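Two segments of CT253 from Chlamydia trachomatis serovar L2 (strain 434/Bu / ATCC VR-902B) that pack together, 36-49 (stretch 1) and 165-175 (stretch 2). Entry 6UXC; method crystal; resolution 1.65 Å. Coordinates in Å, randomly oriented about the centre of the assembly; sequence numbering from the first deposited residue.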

ATOM      1  N   LEU A  36       7.193   9.581  16.918  1.00 64.90           N
ATOM      2  CA  LEU A  36       8.445  10.310  16.779  1.00 56.60           C
ATOM      3  C   LEU A  36       8.794  10.587  15.324  1.00 64.82           C
ATOM      4  O   LEU A  36       9.933  10.981  15.026  1.00 48.53           O
ATOM      5  CB  LEU A  36       9.564   9.520  17.452  1.00 50.29           C
ATOM      6  CG  LEU A  36      10.783  10.289  17.954  1.00 71.39           C
ATOM      7  CD1 LEU A  36      10.392  11.386  18.957  1.00 58.47           C
ATOM      8  CD2 LEU A  36      11.756   9.304  18.577  1.00 89.96           C
ATOM      9  N   LEU A  37       7.851  10.380  14.414  1.00 65.82           N
ATOM     10  CA  LEU A  37       8.143  10.705  13.030  1.00 49.86           C
ATOM     11  C   LEU A  37       7.498  12.018  12.643  1.00 51.31           C
ATOM     12  O   LEU A  37       6.345  12.275  12.989  1.00 65.58           O
ATOM     13  CB  LEU A  37       7.623   9.619  12.096  1.00 51.31           C
ATOM     14  CG  LEU A  37       8.555   8.462  11.791  1.00 52.60           C
ATOM     15  CD1 LEU A  37       7.977   7.721  10.622  1.00 51.96           C
ATOM     16  CD2 LEU A  37       9.989   8.931  11.503  1.00 49.87           C
ATOM     17  N   PRO A  38       8.223  12.867  11.899  1.00 47.63           N
ATOM     18  CA  PRO A  38       7.639  14.123  11.433  1.00 47.33           C
ATOM     19  C   PRO A  38       6.708  13.980  10.240  1.00 49.04           C
ATOM     20  O   PRO A  38       6.337  14.992   9.641  1.00 55.37           O
ATOM     21  CB  PRO A  38       8.880  14.953  11.067  1.00 61.84           C
ATOM     22  CG  PRO A  38       9.876  13.953  10.652  1.00 50.03           C
ATOM     23  CD  PRO A  38       9.643  12.746  11.533  1.00 50.59           C
ATOM     24  N   TRP A  39       6.318  12.760   9.872  1.00 40.42           N
ATOM     25  CA  TRP A  39       5.318  12.579   8.841  1.00 36.68           C
ATOM     26  C   TRP A  39       4.465  11.381   9.215  1.00 31.39           C
ATOM     27  O   TRP A  39       4.809  10.593  10.094  1.00 32.78           O
ATOM     28  CB  TRP A  39       5.946  12.409   7.437  1.00 39.03           C
ATOM     29  CG  TRP A  39       6.588  11.054   7.180  1.00 32.05           C
ATOM     30  CD1 TRP A  39       6.007   9.947   6.620  1.00 32.35           C
ATOM     31  CD2 TRP A  39       7.941  10.679   7.482  1.00 31.55           C
ATOM     32  NE1 TRP A  39       6.920   8.901   6.572  1.00 30.01           N
ATOM     33  CE2 TRP A  39       8.110   9.332   7.079  1.00 28.82           C
ATOM     34  CE3 TRP A  39       9.023  11.348   8.041  1.00 34.52           C
ATOM     35  CZ2 TRP A  39       9.323   8.643   7.239  1.00 26.90           C
ATOM     36  CZ3 TRP A  39      10.223  10.664   8.193  1.00 36.39           C
ATOM     37  CH2 TRP A  39      10.353   9.321   7.788  1.00 36.30           C
ATOM     38  N   ASN A  40       3.350  11.243   8.513  1.00 33.22           N
ATOM     39  CA  ASN A  40       2.399  10.167   8.738  1.00 35.92           C
ATOM     40  C   ASN A  40       2.741   8.976   7.844  1.00 27.60           C
ATOM     41  O   ASN A  40       2.763   9.104   6.620  1.00 30.88           O
ATOM     42  CB  ASN A  40       0.992  10.683   8.435  1.00 40.27           C
ATOM     43  CG  ASN A  40      -0.055   9.635   8.615  1.00 61.09           C
ATOM     44  OD1 ASN A  40      -0.587   9.099   7.648  1.00 73.39           O
ATOM     45  ND2 ASN A  40      -0.368   9.330   9.870  1.00 95.95           N
ATOM     46  N   LEU A  41       3.019   7.825   8.461  1.00 32.87           N
ATOM     47  CA  LEU A  41       3.430   6.656   7.685  1.00 29.87           C
ATOM     48  C   LEU A  41       2.358   6.248   6.680  1.00 29.36           C
ATOM     49  O   LEU A  41       2.666   5.959   5.513  1.00 28.78           O
ATOM     50  CB  LEU A  41       3.741   5.513   8.640  1.00 34.84           C
ATOM     51  CG  LEU A  41       4.710   4.441   8.197  1.00 35.29           C
ATOM     52  CD1 LEU A  41       6.142   4.984   7.897  1.00 34.76           C
ATOM     53  CD2 LEU A  41       4.754   3.407   9.293  1.00 35.75           C
ATOM     54  N   GLN A  42       1.090   6.215   7.104  1.00 29.49           N
ATOM     55  CA  GLN A  42       0.003   5.911   6.171  1.00 29.15           C
ATOM     56  C   GLN A  42       0.019   6.839   4.968  1.00 29.41           C
ATOM     57  O   GLN A  42      -0.198   6.401   3.825  1.00 31.88           O
ATOM     58  CB  GLN A  42      -1.362   6.028   6.856  1.00 36.30           C
ATOM     59  CG  GLN A  42      -1.760   4.842   7.655  1.00 52.67           C
ATOM     60  N   ALA A  43       0.292   8.123   5.195  1.00 27.82           N
ATOM     61  CA  ALA A  43       0.276   9.054   4.080  1.00 28.42           C
ATOM     62  C   ALA A  43       1.435   8.795   3.129  1.00 26.13           C
ATOM     63  O   ALA A  43       1.266   8.849   1.904  1.00 27.73           O
ATOM     64  CB  ALA A  43       0.308  10.492   4.586  1.00 33.12           C
ATOM     65  N   GLU A  44       2.630   8.518   3.670  1.00 26.34           N
ATOM     66  CA  GLU A  44       3.755   8.151   2.823  1.00 24.10           C
ATOM     67  C   GLU A  44       3.413   6.922   1.996  1.00 24.50           C
ATOM     68  O   GLU A  44       3.648   6.886   0.778  1.00 28.05           O
ATOM     69  CB  GLU A  44       5.002   7.878   3.665  1.00 29.08           C
ATOM     70  CG  GLU A  44       6.173   7.269   2.820  1.00 26.05           C
ATOM     71  CD  GLU A  44       7.272   6.628   3.649  1.00 26.71           C
ATOM     72  OE1 GLU A  44       7.193   6.636   4.915  1.00 28.82           O
ATOM     73  OE2 GLU A  44       8.203   6.081   2.985  1.00 30.49           O
ATOM     74  N   PHE A  45       2.945   5.872   2.662  1.00 25.89           N
ATOM     75  CA  PHE A  45       2.695   4.636   1.925  1.00 24.92           C
ATOM     76  C   PHE A  45       1.630   4.851   0.854  1.00 25.08           C
ATOM     77  O   PHE A  45       1.745   4.319  -0.252  1.00 26.42           O
ATOM     78  CB  PHE A  45       2.273   3.514   2.871  1.00 28.34           C
ATOM     79  CG  PHE A  45       3.440   2.796   3.550  1.00 25.86           C
ATOM     80  CD1 PHE A  45       4.449   3.511   4.181  1.00 24.87           C
ATOM     81  CD2 PHE A  45       3.498   1.423   3.548  1.00 27.76           C
ATOM     82  CE1 PHE A  45       5.512   2.829   4.816  1.00 28.30           C
ATOM     83  CE2 PHE A  45       4.548   0.733   4.154  1.00 29.93           C
ATOM     84  CZ  PHE A  45       5.545   1.455   4.818  1.00 32.55           C
ATOM     85  N   SER A  46       0.565   5.585   1.170  1.00 25.65           N
ATOM     86  CA  SER A  46      -0.465   5.823   0.160  1.00 24.13           C
ATOM     87  C   SER A  46       0.104   6.531  -1.056  1.00 26.42           C
ATOM     88  O   SER A  46      -0.180   6.158  -2.205  1.00 25.53           O
ATOM     89  CB  SER A  46      -1.600   6.652   0.749  1.00 26.28           C
ATOM     90  OG  SER A  46      -2.307   5.940   1.743  1.00 26.95           O
ATOM     91  N   GLU A  47       0.878   7.584  -0.825  1.00 26.10           N
ATOM     92  CA  GLU A  47       1.400   8.354  -1.940  1.00 29.70           C
ATOM     93  C   GLU A  47       2.400   7.540  -2.749  1.00 26.69           C
ATOM     94  O   GLU A  47       2.378   7.557  -3.986  1.00 25.71           O
ATOM     95  CB  GLU A  47       2.057   9.633  -1.447  1.00 27.14           C
ATOM     96  CG  GLU A  47       2.624  10.411  -2.630  1.00 34.52           C
ATOM     97  CD  GLU A  47       3.096  11.792  -2.263  1.00 41.72           C
ATOM     98  OE1 GLU A  47       4.137  12.216  -2.793  1.00 36.01           O
ATOM     99  OE2 GLU A  47       2.434  12.439  -1.429  1.00 36.34           O
ATOM    100  N   GLU A  48       3.307   6.833  -2.066  1.00 29.23           N
ATOM    101  CA  GLU A  48       4.367   6.137  -2.777  1.00 30.35           C
ATOM    102  C   GLU A  48       3.820   4.956  -3.573  1.00 24.07           C
ATOM    103  O   GLU A  48       4.287   4.689  -4.687  1.00 26.78           O
ATOM    104  CB  GLU A  48       5.445   5.684  -1.788  1.00 29.60           C
ATOM    105  CG  GLU A  48       6.263   6.837  -1.177  1.00 30.56           C
ATOM    106  CD  GLU A  48       7.146   7.554  -2.198  1.00 41.50           C
ATOM    107  OE1 GLU A  48       7.531   6.929  -3.217  1.00 39.02           O
ATOM    108  OE2 GLU A  48       7.464   8.741  -1.988  1.00 38.62           O
ATOM    109  N   ILE A  49       2.832   4.251  -3.031  1.00 24.87           N
ATOM    110  CA  ILE A  49       2.214   3.181  -3.805  1.00 26.27           C
ATOM    111  C   ILE A  49       1.390   3.772  -4.933  1.00 26.07           C
ATOM    112  O   ILE A  49       1.437   3.290  -6.070  1.00 25.97           O
ATOM    113  CB  ILE A  49       1.373   2.259  -2.904  1.00 24.51           C
ATOM    114  CG1 ILE A  49       2.288   1.558  -1.907  1.00 27.08           C
ATOM    115  CG2 ILE A  49       0.619   1.260  -3.754  1.00 28.80           C
ATOM    116  CD1 ILE A  49       1.537   0.993  -0.696  1.00 27.47           C
ATOM    117  N   PRO A 165      18.112   3.990   6.593  1.00 41.06           N
ATOM    118  CA  PRO A 165      17.683   2.595   6.696  1.00 34.41           C
ATOM    119  C   PRO A 165      16.194   2.448   6.442  1.00 34.38           C
ATOM    120  O   PRO A 165      15.764   1.520   5.741  1.00 34.39           O
ATOM    121  CB  PRO A 165      18.092   2.217   8.130  1.00 36.02           C
ATOM    122  CG  PRO A 165      19.319   3.039   8.363  1.00 39.44           C
ATOM    123  CD  PRO A 165      18.954   4.375   7.744  1.00 46.19           C
ATOM    124  N   MET A 166      15.389   3.368   6.969  1.00 32.49           N
ATOM    125  CA  MET A 166      13.959   3.257   6.746  1.00 30.35           C
ATOM    126  C   MET A 166      13.629   3.455   5.270  1.00 33.64           C
ATOM    127  O   MET A 166      12.756   2.776   4.737  1.00 31.45           O
ATOM    128  CB  MET A 166      13.208   4.284   7.581  1.00 33.19           C
ATOM    129  CG  MET A 166      11.694   4.099   7.496  1.00 30.57           C
ATOM    130  SD  MET A 166      10.755   5.413   8.236  1.00 32.36           S
ATOM    131  CE  MET A 166      11.447   5.512   9.884  1.00 36.10           C
ATOM    132  N   GLY A 167      14.285   4.417   4.620  1.00 31.87           N
ATOM    133  CA  GLY A 167      13.951   4.738   3.240  1.00 33.47           C
ATOM    134  C   GLY A 167      14.352   3.634   2.282  1.00 37.25           C
ATOM    135  O   GLY A 167      13.622   3.323   1.337  1.00 35.44           O
ATOM    136  N   LEU A 168      15.507   3.023   2.526  1.00 35.52           N
ATOM    137  CA  LEU A 168      15.936   1.867   1.741  1.00 38.93           C
ATOM    138  C   LEU A 168      14.925   0.737   1.875  1.00 39.78           C
ATOM    139  O   LEU A 168      14.528   0.107   0.885  1.00 35.78           O
ATOM    140  CB  LEU A 168      17.313   1.418   2.229  1.00 39.13           C
ATOM    141  CG  LEU A 168      18.476   2.353   1.909  1.00 43.25           C
ATOM    142  CD1 LEU A 168      19.727   2.048   2.750  1.00 46.59           C
ATOM    143  CD2 LEU A 168      18.813   2.228   0.437  1.00 47.87           C
ATOM    144  N   MET A 169      14.508   0.469   3.115  1.00 32.44           N
ATOM    145  CA  MET A 169      13.541  -0.582   3.394  1.00 32.48           C
ATOM    146  C   MET A 169      12.212  -0.285   2.709  1.00 31.84           C
ATOM    147  O   MET A 169      11.648  -1.147   2.018  1.00 33.47           O
ATOM    148  CB  MET A 169      13.369  -0.712   4.911  1.00 36.16           C
ATOM    149  CG  MET A 169      12.529  -1.878   5.373  1.00 35.97           C
ATOM    150  SD  MET A 169      10.812  -1.410   5.598  1.00 33.19           S
ATOM    151  CE  MET A 169      10.912  -0.399   7.083  1.00 31.49           C
ATOM    152  N   HIS A 170      11.725   0.945   2.854  1.00 28.22           N
ATOM    153  CA  HIS A 170      10.461   1.321   2.216  1.00 29.58           C
ATOM    154  C   HIS A 170      10.511   1.151   0.707  1.00 31.52           C
ATOM    155  O   HIS A 170       9.559   0.647   0.098  1.00 31.06           O
ATOM    156  CB  HIS A 170      10.119   2.760   2.558  1.00 31.44           C
ATOM    157  CG  HIS A 170       9.604   2.942   3.946  1.00 27.25           C
ATOM    158  ND1 HIS A 170       9.142   4.151   4.404  1.00 26.40           N
ATOM    159  CD2 HIS A 170       9.493   2.078   4.986  1.00 28.00           C
ATOM    160  CE1 HIS A 170       8.755   4.029   5.660  1.00 30.91           C
ATOM    161  NE2 HIS A 170       8.968   2.779   6.037  1.00 28.69           N
ATOM    162  N   GLN A 171      11.593   1.614   0.082  1.00 35.70           N
ATOM    163  CA  GLN A 171      11.707   1.548  -1.369  1.00 34.86           C
ATOM    164  C   GLN A 171      11.566   0.111  -1.861  1.00 33.35           C
ATOM    165  O   GLN A 171      10.814  -0.164  -2.805  1.00 34.37           O
ATOM    166  CB  GLN A 171      13.046   2.157  -1.783  1.00 41.79           C
ATOM    167  CG  GLN A 171      13.203   2.394  -3.253  1.00 53.89           C
ATOM    168  CD  GLN A 171      14.559   2.972  -3.573  1.00 61.79           C
ATOM    169  OE1 GLN A 171      15.581   2.462  -3.116  1.00 70.64           O
ATOM    170  NE2 GLN A 171      14.579   4.050  -4.343  1.00 74.40           N
ATOM    171  N   ARG A 172      12.242  -0.827  -1.204  1.00 33.44           N
ATOM    172  CA  ARG A 172      12.160  -2.214  -1.660  1.00 38.54           C
ATOM    173  C   ARG A 172      10.749  -2.756  -1.459  1.00 34.68           C
ATOM    174  O   ARG A 172      10.220  -3.476  -2.318  1.00 35.53           O
ATOM    175  CB  ARG A 172      13.184  -3.091  -0.932  1.00 42.04           C
ATOM    176  CG  ARG A 172      14.624  -2.889  -1.393  1.00 46.28           C
ATOM    177  CD  ARG A 172      15.500  -4.102  -1.042  1.00 57.77           C
ATOM    178  NE  ARG A 172      15.327  -4.444   0.359  1.00 42.55           N
ATOM    179  CZ  ARG A 172      15.982  -3.852   1.356  1.00 48.96           C
ATOM    180  NH1 ARG A 172      16.896  -2.918   1.095  1.00 47.99           N
ATOM    181  NH2 ARG A 172      15.742  -4.217   2.610  1.00 44.06           N
ATOM    182  N   LEU A 173      10.132  -2.413  -0.330  1.00 31.48           N
ATOM    183  CA  LEU A 173       8.780  -2.867  -0.045  1.00 28.44           C
ATOM    184  C   LEU A 173       7.775  -2.300  -1.041  1.00 30.28           C
ATOM    185  O   LEU A 173       6.902  -3.034  -1.527  1.00 30.93           O
ATOM    186  CB  LEU A 173       8.425  -2.480   1.385  1.00 31.00           C
ATOM    187  CG  LEU A 173       7.100  -2.960   1.948  1.00 30.18           C
ATOM    188  CD1 LEU A 173       6.943  -4.470   1.867  1.00 31.86           C
ATOM    189  CD2 LEU A 173       6.987  -2.479   3.393  1.00 35.93           C
ATOM    190  N   PHE A 174       7.865  -0.998  -1.358  1.00 30.21           N
ATOM    191  CA  PHE A 174       6.924  -0.419  -2.315  1.00 26.98           C
ATOM    192  C   PHE A 174       7.088  -1.087  -3.675  1.00 30.86           C
ATOM    193  O   PHE A 174       6.101  -1.377  -4.357  1.00 29.48           O
ATOM    194  CB  PHE A 174       7.134   1.084  -2.480  1.00 29.81           C
ATOM    195  CG  PHE A 174       6.960   1.878  -1.226  1.00 26.30           C
ATOM    196  CD1 PHE A 174       6.034   1.536  -0.276  1.00 27.04           C
ATOM    197  CD2 PHE A 174       7.725   3.010  -1.023  1.00 29.43           C
ATOM    198  CE1 PHE A 174       5.886   2.288   0.875  1.00 27.40           C
ATOM    199  CE2 PHE A 174       7.564   3.774   0.130  1.00 30.48           C
ATOM    200  CZ  PHE A 174       6.654   3.407   1.062  1.00 30.34           C
ATOM    201  N   ARG A 175       8.336  -1.335  -4.078  1.00 29.21           N
ATOM    202  CA  ARG A 175       8.577  -1.999  -5.353  1.00 32.36           C
ATOM    203  C   ARG A 175       7.939  -3.380  -5.382  1.00 34.53           C
ATOM    204  O   ARG A 175       7.294  -3.745  -6.372  1.00 32.23           O
ATOM    205  CB  ARG A 175      10.071  -2.116  -5.606  1.00 38.08           C
ATOM    206  CG  ARG A 175      10.766  -0.828  -5.948  1.00 72.44           C
ATOM    207  CD  ARG A 175      12.241  -1.129  -6.050  1.00 89.45           C
ATOM    208  NE  ARG A 175      13.063   0.049  -6.275  1.00 96.34           N
ATOM    209  CZ  ARG A 175      14.259   0.237  -5.727  1.00105.62           C
ATOM    210  NH1 ARG A 175      14.770  -0.660  -4.891  1.00101.22           N
ATOM    211  NH2 ARG A 175      14.940   1.339  -6.001  1.00121.84           N
TER

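Stretch 1 enters as a loop and becomes a helix at L41, while stretch 2 is helical throughout. The two helix axes cross at -47°, with their N-to-C directions more parallel than antiparallel, and approach to 10.5 Å. The backbones come nearest at the C-terminal end of both segments, where the CA atoms of I49 and F174 lie 6.1 Å apart. N40 caps the first helix: its OD1 accepts from A43 N at 2.8 Å, satisfying an amide that has no helical carbonyl of its own in the first turn.

F174 is the principal knob, sitting among E44, F45, E48 and I49. A flat, rigid ring suits this pocket because its face and edge can serve different neighbours. CB of E48 lies over the face of F174, 3.7 Å from that ring's centroid, a CH-pi contact made by the aliphatic base of an acidic side chain. The ring's edge points at the face of F45, with CE1 of F174 3.7 Å from CG of F45 and the planes nearly perpendicular, at 87°. F45 repeats the motif by turning its own edge to the face of H170, with centroids 4.9 Å apart, so three aromatic rings interlock in series. L173 adds apolar packing, its CD2 4.1 Å from CE2 of F45.

One polar link lies within this buried layer. H170 ND1 donates to E44 OE2 at 2.6 Å, a short hydrogen bond made in the plane of the imidazole, where the N-H points. The carboxylate can serve two donors: E44 OE1 accepts from W39 NE1 at 2.8 Å, tying the loop to the helix.

Toward the start of the contact, flexible M166 fills the space beside the loop. M166 SD lies 3.7 Å from CZ2 of W39, approaching the indole obliquely, and M166 CE packs 4.1 Å from CD2 of L37.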